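Cell division protein FtsZ 1 (Methanocaldococcus jannaschii, PDB 2VAP) binds GTP and, as a tubulin homologue with GTPase activity, probably polymerises into the contractile ring that marks the future site of cell division. Local coordinates at residues K39-G44 against Q120-V125; G60-K65 against L222-T227; L160-E165 against E193-I198; V188-E193 against A249-G254. All blocks are in the same frame, centred on the assembly; numbering follows the deposited sequence.

Contact 1: residues K39-G44 against Q120-V125; sequences KITVVG and QDSDMV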
loop_
_atom_site.group_PDB
_atom_site.type_symbol
_atom_site.label_atom_id
_atom_site.label_comp_id
_atom_site.label_asym_id
_atom_site.label_seq_id
_atom_site.Cartn_x
_atom_site.Cartn_y
_atom_site.Cartn_z
ATOM N N LYS A 39 6.233 12.003 9.095
ATOM C CA LYS A 39 7.081 12.042 7.909
ATOM C C LYS A 39 6.965 10.690 7.215
ATOM O O LYS A 39 7.317 9.658 7.789
ATOM C CB LYS A 39 8.535 12.340 8.283
ATOM C CG LYS A 39 8.774 13.762 8.768
ATOM C CD LYS A 39 10.244 14.007 9.069
ATOM C CE LYS A 39 10.476 15.424 9.568
ATOM N NZ LYS A 39 11.912 15.680 9.869
ATOM N N ILE A 40 6.445 10.703 5.990
ATOM C CA ILE A 40 6.160 9.472 5.255
ATOM C C ILE A 40 6.943 9.417 3.946
ATOM O O ILE A 40 6.996 10.397 3.199
ATOM C CB ILE A 40 4.635 9.303 4.984
ATOM C CG1 ILE A 40 3.857 9.274 6.306
ATOM C CG2 ILE A 40 4.355 8.036 4.161
ATOM C CD1 ILE A 40 2.346 9.243 6.152
ATOM N N THR A 41 7.554 8.265 3.687
ATOM C CA THR A 41 8.257 8.021 2.433
ATOM C C THR A 41 7.704 6.763 1.762
ATOM O O THR A 41 7.501 5.739 2.416
ATOM C CB THR A 41 9.783 7.892 2.657
ATOM O OG1 THR A 41 10.267 9.064 3.325
ATOM C CG2 THR A 41 10.522 7.736 1.333
ATOM N N VAL A 42 7.444 6.859 0.460
ATOM C CA VAL A 42 7.005 5.713 -0.333
ATOM C C VAL A 42 8.145 5.286 -1.257
ATOM O O VAL A 42 8.645 6.090 -2.048
ATOM C CB VAL A 42 5.733 6.034 -1.165
ATOM C CG1 VAL A 42 5.251 4.799 -1.919
ATOM C CG2 VAL A 42 4.623 6.576 -0.271
ATOM N N VAL A 43 8.553 4.024 -1.140
ATOM C CA VAL A 43 9.643 3.477 -1.949
ATOM C C VAL A 43 9.112 2.435 -2.933
ATOM O O VAL A 43 8.561 1.409 -2.528
ATOM C CB VAL A 43 10.764 2.854 -1.072
ATOM C CG1 VAL A 43 11.934 2.391 -1.937
ATOM C CG2 VAL A 43 11.246 3.849 -0.026
ATOM N N GLY A 44 9.281 2.711 -4.224
ATOM C CA GLY A 44 8.866 1.793 -5.281
ATOM C C GLY A 44 10.055 1.081 -5.893
ATOM O O GLY A 44 10.997 1.724 -6.363
ATOM N N GLN A 120 15.874 8.164 5.685
ATOM C CA GLN A 120 16.261 8.628 7.016
ATOM C C GLN A 120 15.255 9.637 7.572
ATOM O O GLN A 120 14.763 10.503 6.845
ATOM C CB GLN A 120 17.662 9.253 6.971
ATOM C CG GLN A 120 18.325 9.449 8.335
ATOM C CD GLN A 120 18.907 8.165 8.902
ATOM O OE1 GLN A 120 18.461 7.673 9.939
ATOM N NE2 GLN A 120 19.909 7.617 8.222
ATOM N N ASP A 121 14.952 9.497 8.862
ATOM C CA ASP A 121 14.049 10.400 9.594
ATOM C C ASP A 121 12.565 10.245 9.249
ATOM O O ASP A 121 11.730 11.017 9.727
ATOM C CB ASP A 121 14.489 11.870 9.460
ATOM C CG ASP A 121 15.916 12.104 9.934
ATOM O OD1 ASP A 121 16.319 11.518 10.962
ATOM O OD2 ASP A 121 16.635 12.886 9.276
ATOM N N SER A 122 12.235 9.246 8.428
ATOM C CA SER A 122 10.837 8.902 8.168
ATOM C C SER A 122 10.230 8.230 9.396
ATOM O O SER A 122 10.865 7.378 10.024
ATOM C CB SER A 122 10.709 7.970 6.960
ATOM O OG SER A 122 11.236 8.559 5.785
ATOM N N ASP A 123 9.008 8.631 9.740
ATOM C CA ASP A 123 8.242 7.978 10.799
ATOM C C ASP A 123 7.565 6.723 10.257
ATOM O O ASP A 123 7.322 5.764 10.994
ATOM C CB ASP A 123 7.183 8.929 11.365
ATOM C CG ASP A 123 7.785 10.170 11.998
ATOM O OD1 ASP A 123 8.624 10.032 12.914
ATOM O OD2 ASP A 123 7.410 11.286 11.582
ATOM N N MET A 124 7.263 6.746 8.960
ATOM C CA MET A 124 6.583 5.645 8.291
ATOM C C MET A 124 7.146 5.475 6.885
ATOM O O MET A 124 7.353 6.457 6.170
ATOM C CB MET A 124 5.079 5.924 8.228
ATOM C CG MET A 124 4.223 4.728 7.857
ATOM S SD MET A 124 2.477 5.174 7.831
ATOM C CE MET A 124 1.715 3.565 7.651
ATOM N N VAL A 125 7.407 4.229 6.500
ATOM C CA VAL A 125 7.897 3.927 5.155
ATOM C C VAL A 125 6.997 2.898 4.475
ATOM O O VAL A 125 6.749 1.819 5.019
ATOM C CB VAL A 125 9.371 3.426 5.157
ATOM C CG1 VAL A 125 9.825 3.058 3.743
ATOM C CG2 VAL A 125 10.303 4.472 5.751
#
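Lys39 and Thr41 bond to the two ends of Met124 in a parallel ladder: Met124 N gives to Lys39 O at 3.1 Å, and Thr41 N gives to Met124 O at 3.1 Å. Ile40 pairs with Met124, and Thr41 pairs with Val125, with a further backbone bond between Thr41 and Phe126, joining strand 40-45 to strand 124-130 in the six-stranded parallel sheet of the Rossmann-like GTPase domain. The ladder starts at a doubly used carbonyl, because Lys39 O also accepts from Asp123 N at 2.8 Å, with a more bent N-H...O angle of 136°. Asp123 then folds back on the same residue. Its CG stands beside its own backbone N (chi1 -62°), and OD2 takes Lys39 N on its anti side at 2.8 Å in a nearly straight bond, so one aspartate occupies both polar backbone groups of Lys39. The extended Lys39 chain runs past the loop before Ser122, CD lying 3.4 Å from Asp121 O. On one face of the sheet Ile40 and Met124 lie side by side, pointing the same way, with Ile40 on Thr227 of helix 204-227 and Met124 on Ile226 of that helix and on Phe236 of helix 236-243. The other face carries Thr41 and Val125, and further along Val43, whose CG2 lies 4.1 Å from Val125 CG1. Past Gly44 the first strand leads to the GTP-binding residues Gly47 and Ala48. Beside the ladder the hydroxyls Thr41 OG1 and Ser122 OG lie 2.7 Å apart, and Ser122 OG is also hydrogen-bonded to Ile119 O.

Contact 2: residues G60-K65 against L222-T227; sequences GIEGAK and LVELIT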
loop_
_atom_site.group_PDB
_atom_site.type_symbol
_atom_site.label_atom_id
_atom_site.label_comp_id
_atom_site.label_asym_id
_atom_site.label_seq_id
_atom_site.Cartn_x
_atom_site.Cartn_y
_atom_site.Cartn_z
ATOM N N GLY A 60 -0.019 13.593 -7.700
ATOM C CA GLY A 60 0.275 14.442 -6.552
ATOM C C GLY A 60 -0.162 13.835 -5.235
ATOM O O GLY A 60 -1.131 14.295 -4.624
ATOM N N ILE A 61 0.552 12.797 -4.802
ATOM C CA ILE A 61 0.323 12.184 -3.491
ATOM C C ILE A 61 0.693 13.178 -2.387
ATOM O O ILE A 61 1.775 13.769 -2.403
ATOM C CB ILE A 61 1.075 10.823 -3.332
ATOM C CG1 ILE A 61 0.752 10.174 -1.979
ATOM C CG2 ILE A 61 2.589 10.986 -3.548
ATOM C CD1 ILE A 61 1.082 8.690 -1.894
ATOM N N GLU A 62 -0.223 13.368 -1.440
ATOM C CA GLU A 62 -0.065 14.407 -0.428
ATOM C C GLU A 62 0.761 13.954 0.773
ATOM O O GLU A 62 0.594 12.839 1.270
ATOM C CB GLU A 62 -1.431 14.932 0.024
ATOM C CG GLU A 62 -2.237 15.594 -1.094
ATOM C CD GLU A 62 -3.424 16.391 -0.583
ATOM O OE1 GLU A 62 -3.254 17.171 0.377
ATOM O OE2 GLU A 62 -4.526 16.244 -1.152
ATOM N N GLY A 63 1.663 14.831 1.213
ATOM C CA GLY A 63 2.440 14.639 2.441
ATOM C C GLY A 63 3.381 13.447 2.479
ATOM O O GLY A 63 3.693 12.938 3.556
ATOM N N ALA A 64 3.835 13.004 1.308
ATOM C CA ALA A 64 4.740 11.860 1.224
ATOM C C ALA A 64 5.860 12.076 0.211
ATOM O O ALA A 64 5.626 12.566 -0.896
ATOM C CB ALA A 64 3.967 10.588 0.899
ATOM N N LYS A 65 7.072 11.704 0.611
ATOM C CA LYS A 65 8.229 11.698 -0.275
ATOM C C LYS A 65 8.188 10.436 -1.128
ATOM O O LYS A 65 7.891 9.352 -0.623
ATOM C CB LYS A 65 9.518 11.738 0.552
ATOM C CG LYS A 65 10.807 11.832 -0.256
ATOM C CD LYS A 65 12.021 11.761 0.657
ATOM C CE LYS A 65 13.318 11.826 -0.131
ATOM N NZ LYS A 65 14.504 11.814 0.771
ATOM N N LEU A 222 -3.978 4.679 1.691
ATOM C CA LEU A 222 -3.409 4.488 3.025
ATOM C C LEU A 222 -2.618 5.707 3.499
ATOM O O LEU A 222 -2.752 6.124 4.651
ATOM C CB LEU A 222 -2.538 3.228 3.083
ATOM C CG LEU A 222 -3.262 1.896 3.297
ATOM C CD1 LEU A 222 -2.354 0.731 2.936
ATOM C CD2 LEU A 222 -3.766 1.761 4.732
ATOM N N VAL A 223 -1.803 6.270 2.607
ATOM C CA VAL A 223 -1.009 7.461 2.915
ATOM C C VAL A 223 -1.912 8.651 3.247
ATOM O O VAL A 223 -1.747 9.293 4.287
ATOM C CB VAL A 223 -0.052 7.838 1.747
ATOM C CG1 VAL A 223 0.577 9.215 1.971
ATOM C CG2 VAL A 223 1.034 6.789 1.581
ATOM N N GLU A 224 -2.873 8.922 2.367
ATOM C CA GLU A 224 -3.716 10.115 2.486
ATOM C C GLU A 224 -4.775 10.016 3.587
ATOM O O GLU A 224 -5.343 11.030 4.005
ATOM C CB GLU A 224 -4.317 10.497 1.128
ATOM C CG GLU A 224 -3.252 10.960 0.126
ATOM C CD GLU A 224 -3.816 11.533 -1.163
ATOM O OE1 GLU A 224 -4.991 11.266 -1.495
ATOM O OE2 GLU A 224 -3.065 12.251 -1.858
ATOM N N LEU A 225 -5.019 8.798 4.068
ATOM C CA LEU A 225 -5.805 8.593 5.283
ATOM C C LEU A 225 -5.176 9.378 6.440
ATOM O O LEU A 225 -5.882 9.925 7.289
ATOM C CB LEU A 225 -5.887 7.099 5.621
ATOM C CG LEU A 225 -6.702 6.643 6.834
ATOM C CD1 LEU A 225 -8.193 6.861 6.618
ATOM C CD2 LEU A 225 -6.420 5.181 7.130
ATOM N N ILE A 226 -3.844 9.441 6.442
ATOM C CA ILE A 226 -3.079 10.174 7.448
ATOM C C ILE A 226 -2.825 11.631 7.038
ATOM O O ILE A 226 -3.014 12.547 7.842
ATOM C CB ILE A 226 -1.715 9.481 7.736
ATOM C CG1 ILE A 226 -1.920 7.994 8.054
ATOM C CG2 ILE A 226 -0.967 10.189 8.869
ATOM C CD1 ILE A 226 -0.670 7.142 7.915
ATOM N N THR A 227 -2.418 11.838 5.785
ATOM C CA THR A 227 -1.839 13.121 5.357
ATOM C C THR A 227 -2.815 14.150 4.785
ATOM O O THR A 227 -2.584 15.354 4.906
ATOM C CB THR A 227 -0.715 12.920 4.313
ATOM O OG1 THR A 227 -1.262 12.345 3.121
ATOM C CG2 THR A 227 0.385 12.019 4.858
#
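Thr227 has OG1 set between its backbone N and carbonyl carbon (chi1 64°), and Glu224, one turn earlier, has CG beside its own backbone N (chi1 -67°) with the chain extended beyond; both polar ends meet the backbone of Glu62. Thr227 OG1 donates to Glu62 O at 2.7 Å, arriving from above the carbonyl plane. Glu224 OE2 turns its anti lone pair to Glu62 N at 3.1 Å. An alanine in place of Glu224 would probably leave the Glu62 amide without this acceptor and open a gap beside Glu62 CG. The two glutamates cross at about a right angle, and with their OE2 atoms 4.3 Å apart one may be somewhat easier to protonate. Beside this pair the packing is apolar: Val223 CG1 meets Ala64 CB at 3.8 Å, while Ile61 CD1 lies 3.9 Å from Val223 CB. Gly63 has a positive phi, and a CB there would run into Thr227 CB. The turn entering strand 64-70 is thus tied to the last turns of helix 204-227, the central helix of the tubulin/FtsZ core, which packs Val223 on Val42 and Phe126 of the parallel sheet and Leu222 and Leu225 on Leu286 of strand 284-291.

Contact 3: residues L160-E165 against E193-I198; sequences LPFVME and EKLFEI. With GDP (guanosine-5'-diphosphate), chain B.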
loop_
_atom_site.group_PDB
_atom_site.type_symbol
_atom_site.label_atom_id
_atom_site.label_comp_id
_atom_site.label_asym_id
_atom_site.label_seq_id
_atom_site.Cartn_x
_atom_site.Cartn_y
_atom_site.Cartn_z
ATOM N N LEU A 160 0.968 -10.026 -5.909
ATOM C CA LEU A 160 1.407 -11.333 -6.377
ATOM C C LEU A 160 0.999 -11.462 -7.844
ATOM O O LEU A 160 -0.037 -10.927 -8.238
ATOM C CB LEU A 160 0.783 -12.452 -5.539
ATOM C CG LEU A 160 1.192 -12.561 -4.066
ATOM C CD1 LEU A 160 0.351 -13.615 -3.369
ATOM C CD2 LEU A 160 2.680 -12.867 -3.903
ATOM N N PRO A 161 1.812 -12.162 -8.658
ATOM C CA PRO A 161 1.581 -12.220 -10.105
ATOM C C PRO A 161 0.309 -12.968 -10.513
ATOM O O PRO A 161 -0.247 -13.733 -9.720
ATOM C CB PRO A 161 2.817 -12.965 -10.625
ATOM C CG PRO A 161 3.286 -13.770 -9.476
ATOM C CD PRO A 161 3.004 -12.937 -8.265
ATOM N N PHE A 162 -0.141 -12.728 -11.744
ATOM C CA PHE A 162 -1.227 -13.495 -12.349
ATOM C C PHE A 162 -0.762 -14.928 -12.584
ATOM O O PHE A 162 0.426 -15.166 -12.815
ATOM C CB PHE A 162 -1.638 -12.886 -13.693
ATOM C CG PHE A 162 -2.189 -11.488 -13.599
ATOM C CD1 PHE A 162 -3.532 -11.272 -13.305
ATOM C CD2 PHE A 162 -1.371 -10.389 -13.836
ATOM C CE1 PHE A 162 -4.051 -9.979 -13.238
ATOM C CE2 PHE A 162 -1.881 -9.092 -13.768
ATOM C CZ PHE A 162 -3.223 -8.888 -13.467
ATOM N N VAL A 163 -1.696 -15.877 -12.540
ATOM C CA VAL A 163 -1.373 -17.288 -12.774
ATOM C C VAL A 163 -0.741 -17.511 -14.156
ATOM O O VAL A 163 0.180 -18.319 -14.296
ATOM C CB VAL A 163 -2.610 -18.208 -12.563
ATOM C CG1 VAL A 163 -2.351 -19.616 -13.090
ATOM C CG2 VAL A 163 -2.981 -18.265 -11.086
ATOM N N MET A 164 -1.215 -16.773 -15.160
ATOM C CA MET A 164 -0.718 -16.933 -16.532
ATOM C C MET A 164 0.743 -16.497 -16.716
ATOM O O MET A 164 1.343 -16.747 -17.764
ATOM C CB MET A 164 -1.639 -16.240 -17.546
ATOM C CG MET A 164 -1.538 -14.723 -17.595
ATOM S SD MET A 164 -2.387 -14.041 -19.036
ATOM C CE MET A 164 -4.096 -14.202 -18.536
ATOM N N GLU A 165 1.308 -15.856 -15.693
ATOM C CA GLU A 165 2.719 -15.463 -15.707
ATOM C C GLU A 165 3.653 -16.651 -15.467
ATOM O O GLU A 165 4.847 -16.575 -15.763
ATOM C CB GLU A 165 2.992 -14.359 -14.684
ATOM C CG GLU A 165 2.262 -13.054 -14.962
ATOM C CD GLU A 165 2.744 -11.926 -14.078
ATOM O OE1 GLU A 165 3.964 -11.656 -14.080
ATOM O OE2 GLU A 165 1.906 -11.310 -13.384
ATOM N N GLU A 193 -4.266 -12.131 -9.488
ATOM C CA GLU A 193 -5.160 -13.137 -10.070
ATOM C C GLU A 193 -6.637 -12.836 -9.791
ATOM O O GLU A 193 -7.494 -13.075 -10.644
ATOM C CB GLU A 193 -4.784 -14.545 -9.590
ATOM C CG GLU A 193 -5.587 -15.688 -10.231
ATOM C CD GLU A 193 -5.376 -15.828 -11.740
ATOM O OE1 GLU A 193 -4.450 -15.197 -12.297
ATOM O OE2 GLU A 193 -6.141 -16.588 -12.372
ATOM N N LYS A 194 -6.920 -12.291 -8.609
ATOM C CA LYS A 194 -8.294 -11.960 -8.220
ATOM C C LYS A 194 -8.880 -10.774 -8.997
ATOM O O LYS A 194 -10.096 -10.570 -8.992
ATOM C CB LYS A 194 -8.401 -11.725 -6.707
ATOM C CG LYS A 194 -7.984 -12.920 -5.838
ATOM C CD LYS A 194 -8.762 -14.202 -6.151
ATOM C CE LYS A 194 -10.143 -14.206 -5.516
ATOM N NZ LYS A 194 -10.776 -15.552 -5.568
ATOM N N LEU A 195 -8.021 -10.007 -9.667
ATOM C CA LEU A 195 -8.477 -8.924 -10.543
ATOM C C LEU A 195 -9.286 -9.469 -11.719
ATOM O O LEU A 195 -10.146 -8.775 -12.264
ATOM C CB LEU A 195 -7.299 -8.093 -11.059
ATOM C CG LEU A 195 -6.460 -7.324 -10.035
ATOM C CD1 LEU A 195 -5.193 -6.803 -10.687
ATOM C CD2 LEU A 195 -7.253 -6.187 -9.410
ATOM N N PHE A 196 -9.010 -10.717 -12.092
ATOM C CA PHE A 196 -9.739 -11.385 -13.169
ATOM C C PHE A 196 -11.167 -11.784 -12.776
ATOM O O PHE A 196 -11.943 -12.235 -13.620
ATOM C CB PHE A 196 -8.958 -12.596 -13.688
ATOM C CG PHE A 196 -7.858 -12.247 -14.663
ATOM C CD1 PHE A 196 -8.058 -11.286 -15.654
ATOM C CD2 PHE A 196 -6.632 -12.902 -14.606
ATOM C CE1 PHE A 196 -7.047 -10.969 -16.560
ATOM C CE2 PHE A 196 -5.617 -12.597 -15.512
ATOM C CZ PHE A 196 -5.825 -11.626 -16.488
ATOM N N GLU A 197 -11.507 -11.624 -11.499
ATOM C CA GLU A 197 -12.893 -11.764 -11.054
ATOM C C GLU A 197 -13.637 -10.442 -11.230
ATOM O O GLU A 197 -14.858 -10.424 -11.398
ATOM C CB GLU A 197 -12.968 -12.243 -9.600
ATOM C CG GLU A 197 -12.603 -13.713 -9.413
ATOM C CD GLU A 197 -12.893 -14.239 -8.015
ATOM O OE1 GLU A 197 -13.558 -13.539 -7.221
ATOM O OE2 GLU A 197 -12.455 -15.369 -7.710
ATOM N N ILE A 198 -12.888 -9.341 -11.196
ATOM C CA ILE A 198 -13.439 -8.006 -11.423
ATOM C C ILE A 198 -13.540 -7.721 -12.923
ATOM O O ILE A 198 -14.572 -7.242 -13.401
ATOM C CB ILE A 198 -12.605 -6.902 -10.713
ATOM C CG1 ILE A 198 -12.468 -7.211 -9.216
ATOM C CG2 ILE A 198 -13.237 -5.523 -10.923
ATOM C CD1 ILE A 198 -11.395 -6.402 -8.498
HETATM P PB GDP B . 11.282 -6.331 -11.778
HETATM O O1B GDP B . 12.429 -7.282 -12.023
HETATM O O2B GDP B . 11.592 -4.995 -12.411
HETATM O O3B GDP B . 11.085 -6.163 -10.291
HETATM O O3A GDP B . 9.965 -6.975 -12.442
HETATM P PA GDP B . 8.632 -6.140 -12.792
HETATM O O1A GDP B . 8.374 -5.038 -11.794
HETATM O O2A GDP B . 8.676 -5.610 -14.206
HETATM O "O5'" GDP B . 7.493 -7.268 -12.679
HETATM C "C5'" GDP B . 7.317 -7.987 -11.463
HETATM C "C4'" GDP B . 5.849 -8.344 -11.300
HETATM O "O4'" GDP B . 5.051 -7.156 -11.320
HETATM C "C3'" GDP B . 5.353 -9.212 -12.445
HETATM O "O3'" GDP B . 5.449 -10.604 -12.126
HETATM C "C2'" GDP B . 3.924 -8.756 -12.664
HETATM O "O2'" GDP B . 3.023 -9.540 -11.878
HETATM C "C1'" GDP B . 3.897 -7.329 -12.146
HETATM N N9 GDP B . 3.913 -6.332 -13.252
HETATM C C8 GDP B . 4.647 -6.361 -14.387
HETATM N N7 GDP B . 4.400 -5.271 -15.161
HETATM C C5 GDP B . 3.491 -4.517 -14.514
HETATM C C6 GDP B . 2.785 -3.233 -14.756
HETATM O O6 GDP B . 2.993 -2.571 -15.796
HETATM N N1 GDP B . 1.916 -2.803 -13.824
HETATM C C2 GDP B . 1.671 -3.494 -12.690
HETATM N N2 GDP B . 0.783 -3.002 -11.793
HETATM N N3 GDP B . 2.281 -4.673 -12.408
HETATM C C4 GDP B . 3.180 -5.221 -13.261
HETATM O O HOH W 1 -2.215 -13.427 -7.676
HETATM O O HOH W 2 -3.864 -15.632 -14.873
#
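The loop that brings Glu165 to the ribose of GDP is backed by Glu193, Leu195 and Phe196, which meet its residues Phe162, Val163 and Met164. Glu165 grips the sugar with both oxygens, accepting from GDP O3' on OE1 at 2.7 Å and from GDP O2' on OE2 at 2.6 Å. Its OE2 also accepts from Phe162 N at 3.0 Å, which ties the sugar-binding carboxylate to its own loop. Across the contact the Glu193 chain bends at chi2 (64°), which turns CD toward Val163, and OE1 accepts from Val163 N at 2.8 Å. That bond is nearly straight, N-H...O 170°, although the amide comes from above the carboxylate plane. A water joins the same OE1 to Met164 N, and a second water links Pro161 O to Glu193 N. An alanine in place of Glu193 would probably leave Val163 N without its acceptor and the loop at Val163 freer to shift. The loop connects strand 153-160 to helix 167-181 in the Rossmann-like GTPase domain, turning through a short 3-10 segment. Its Phe162 ring meets Phe196 obliquely, planes 45° apart and centroids 4.9 Å apart, with Phe162 CE1 over one face of Phe196, offset toward the rim. Phe208 of helix 204-227 also meets the Phe162 ring. Leu195 CD1 lies 4.0 Å from Phe162 CZ, and Met164, its chain bent at chi3, brings CE to 3.7 Å from Phe196 CZ.

Contact 4: residues V188-E193 against A249-G254; sequences VVIPNE and AMIGIG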
loop_
_atom_site.group_PDB
_atom_site.type_symbol
_atom_site.label_atom_id
_atom_site.label_comp_id
_atom_site.label_asym_id
_atom_site.label_seq_id
_atom_site.Cartn_x
_atom_site.Cartn_y
_atom_site.Cartn_z
ATOM N N VAL A 188 0.740 -5.731 3.369
ATOM C CA VAL A 188 -0.479 -5.688 2.570
ATOM C C VAL A 188 -0.220 -6.398 1.247
ATOM O O VAL A 188 0.618 -5.963 0.453
ATOM C CB VAL A 188 -0.957 -4.234 2.313
ATOM C CG1 VAL A 188 -2.278 -4.233 1.568
ATOM C CG2 VAL A 188 -1.083 -3.459 3.622
ATOM N N VAL A 189 -0.936 -7.498 1.024
ATOM C CA VAL A 189 -0.758 -8.308 -0.179
ATOM C C VAL A 189 -1.990 -8.250 -1.087
ATOM O O VAL A 189 -3.120 -8.463 -0.640
ATOM C CB VAL A 189 -0.349 -9.779 0.166
ATOM C CG1 VAL A 189 -1.428 -10.491 0.986
ATOM C CG2 VAL A 189 -0.006 -10.564 -1.098
ATOM N N ILE A 190 -1.752 -7.940 -2.360
ATOM C CA ILE A 190 -2.806 -7.877 -3.369
ATOM C C ILE A 190 -2.573 -8.972 -4.413
ATOM O O ILE A 190 -1.620 -8.896 -5.188
ATOM C CB ILE A 190 -2.853 -6.488 -4.062
ATOM C CG1 ILE A 190 -3.036 -5.371 -3.028
ATOM C CG2 ILE A 190 -3.964 -6.444 -5.118
ATOM C CD1 ILE A 190 -2.613 -3.992 -3.519
ATOM N N PRO A 191 -3.440 -10.001 -4.432
ATOM C CA PRO A 191 -3.277 -11.043 -5.443
ATOM C C PRO A 191 -3.861 -10.604 -6.787
ATOM O O PRO A 191 -5.084 -10.509 -6.929
ATOM C CB PRO A 191 -4.042 -12.233 -4.854
ATOM C CG PRO A 191 -5.020 -11.646 -3.885
ATOM C CD PRO A 191 -4.593 -10.248 -3.545
ATOM N N ASN A 192 -2.984 -10.326 -7.754
ATOM C CA ASN A 192 -3.409 -9.885 -9.087
ATOM C C ASN A 192 -4.397 -10.835 -9.763
ATOM O O ASN A 192 -5.264 -10.394 -10.511
ATOM C CB ASN A 192 -2.206 -9.647 -10.011
ATOM C CG ASN A 192 -1.514 -8.309 -9.761
ATOM O OD1 ASN A 192 -0.403 -8.080 -10.245
ATOM N ND2 ASN A 192 -2.165 -7.422 -9.017
ATOM N N GLU A 193 -4.266 -12.131 -9.488
ATOM C CA GLU A 193 -5.160 -13.137 -10.070
ATOM C C GLU A 193 -6.637 -12.836 -9.791
ATOM O O GLU A 193 -7.494 -13.075 -10.644
ATOM C CB GLU A 193 -4.784 -14.545 -9.590
ATOM C CG GLU A 193 -5.587 -15.688 -10.231
ATOM C CD GLU A 193 -5.376 -15.828 -11.740
ATOM O OE1 GLU A 193 -4.450 -15.197 -12.297
ATOM O OE2 GLU A 193 -6.141 -16.588 -12.372
ATOM N N ALA A 249 -2.028 -8.440 5.748
ATOM C CA ALA A 249 -3.195 -7.620 5.447
ATOM C C ALA A 249 -3.634 -7.772 3.995
ATOM O O ALA A 249 -2.822 -8.073 3.118
ATOM C CB ALA A 249 -2.914 -6.158 5.766
ATOM N N MET A 250 -4.929 -7.574 3.759
ATOM C CA MET A 250 -5.495 -7.585 2.410
ATOM C C MET A 250 -6.479 -6.432 2.251
ATOM O O MET A 250 -6.972 -5.887 3.244
ATOM C CB MET A 250 -6.175 -8.925 2.111
ATOM C CG MET A 250 -5.206 -10.085 1.947
ATOM S SD MET A 250 -6.039 -11.654 1.663
ATOM C CE MET A 250 -4.679 -12.798 1.873
ATOM N N ILE A 251 -6.760 -6.059 1.004
ATOM C CA ILE A 251 -7.614 -4.902 0.730
ATOM C C ILE A 251 -8.944 -5.257 0.072
ATOM O O ILE A 251 -9.079 -6.300 -0.573
ATOM C CB ILE A 251 -6.889 -3.811 -0.118
ATOM C CG1 ILE A 251 -6.668 -4.281 -1.564
ATOM C CG2 ILE A 251 -5.581 -3.385 0.549
ATOM C CD1 ILE A 251 -6.296 -3.166 -2.534
ATOM N N GLY A 252 -9.919 -4.374 0.260
ATOM C CA GLY A 252 -11.189 -4.425 -0.448
ATOM C C GLY A 252 -11.524 -3.031 -0.940
ATOM O O GLY A 252 -11.418 -2.060 -0.186
ATOM N N ILE A 253 -11.906 -2.929 -2.209
ATOM C CA ILE A 253 -12.284 -1.647 -2.805
ATOM C C ILE A 253 -13.714 -1.706 -3.334
ATOM O O ILE A 253 -14.094 -2.654 -4.025
ATOM C CB ILE A 253 -11.307 -1.216 -3.938
ATOM C CG1 ILE A 253 -9.869 -1.126 -3.410
ATOM C CG2 ILE A 253 -11.732 0.126 -4.547
ATOM C CD1 ILE A 253 -8.804 -1.062 -4.497
ATOM N N GLY A 254 -14.499 -0.688 -2.994
ATOM C CA GLY A 254 -15.866 -0.563 -3.480
ATOM C C GLY A 254 -16.191 0.858 -3.890
ATOM O O GLY A 254 -15.669 1.812 -3.312
HETATM O O HOH W 3 -5.766 -7.687 -1.153
#
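Val188 and Ala249 form a single parallel bridge, CA to CA 4.4 Å, after which strands 188-191 and 249-254 splay apart at 55°. This is where the two halves of FtsZ meet edge to edge: strand 186-191 is the outermost strand of the parallel sheet of the GTPase domain, and strand 249-256 is the outermost strand of the mixed sheet of the C-terminal domain. The one direct backbone bond runs from Val189 N to Ala249 O at 2.9 Å and is almost straight, 171° at the hydrogen. Side chains fill the wedge between the strands. With CG1 between its backbone N and carbonyl carbon (chi1 70°), Ile251 puts CG1 near Ile190 and leaves CG2 for Val188 CG1 at 3.6 Å, the two side chains crossing at about a right angle; its CD1 lies 3.9 Å from Ile190 CD1. Both isoleucines rest on Val214 of helix 204-227, which covers this side of the junction. Val189 and Met250 lie side by side, pointing the same way, with Val189 CG1 3.9 Å from Met250 CG. Where the strands have parted too far to bond directly, one water bridges them, giving a proton to Val189 O at 2.8 Å and accepting from Ile251 N at 2.9 Å.

In the fold
Contacts 1 and 2 touch and both reach the parallel sheet, where strands 40-45 and 64-70 are neighbours: Val42 N lies 2.8 Å from Lys65 O, and Ile40 CD1 packs on Thr227 CG2 at 3.6 Å. Contacts 3 and 4 share Glu193 and are joined through strand 153-160, with Leu160 N 2.9 Å from Ile190 O. The centres of contacts 1 and 3 are about 29 Å apart. Helix 204-227 runs between the two groups, supplying the second segment of contact 2, Val214 beside contact 4 and Asp212, which bonds to GDP. Contact 3 touches the nucleotide; the side chains of Ile190 (contact 4) and Val43 (contact 1) lie about 9 and 12 Å from it.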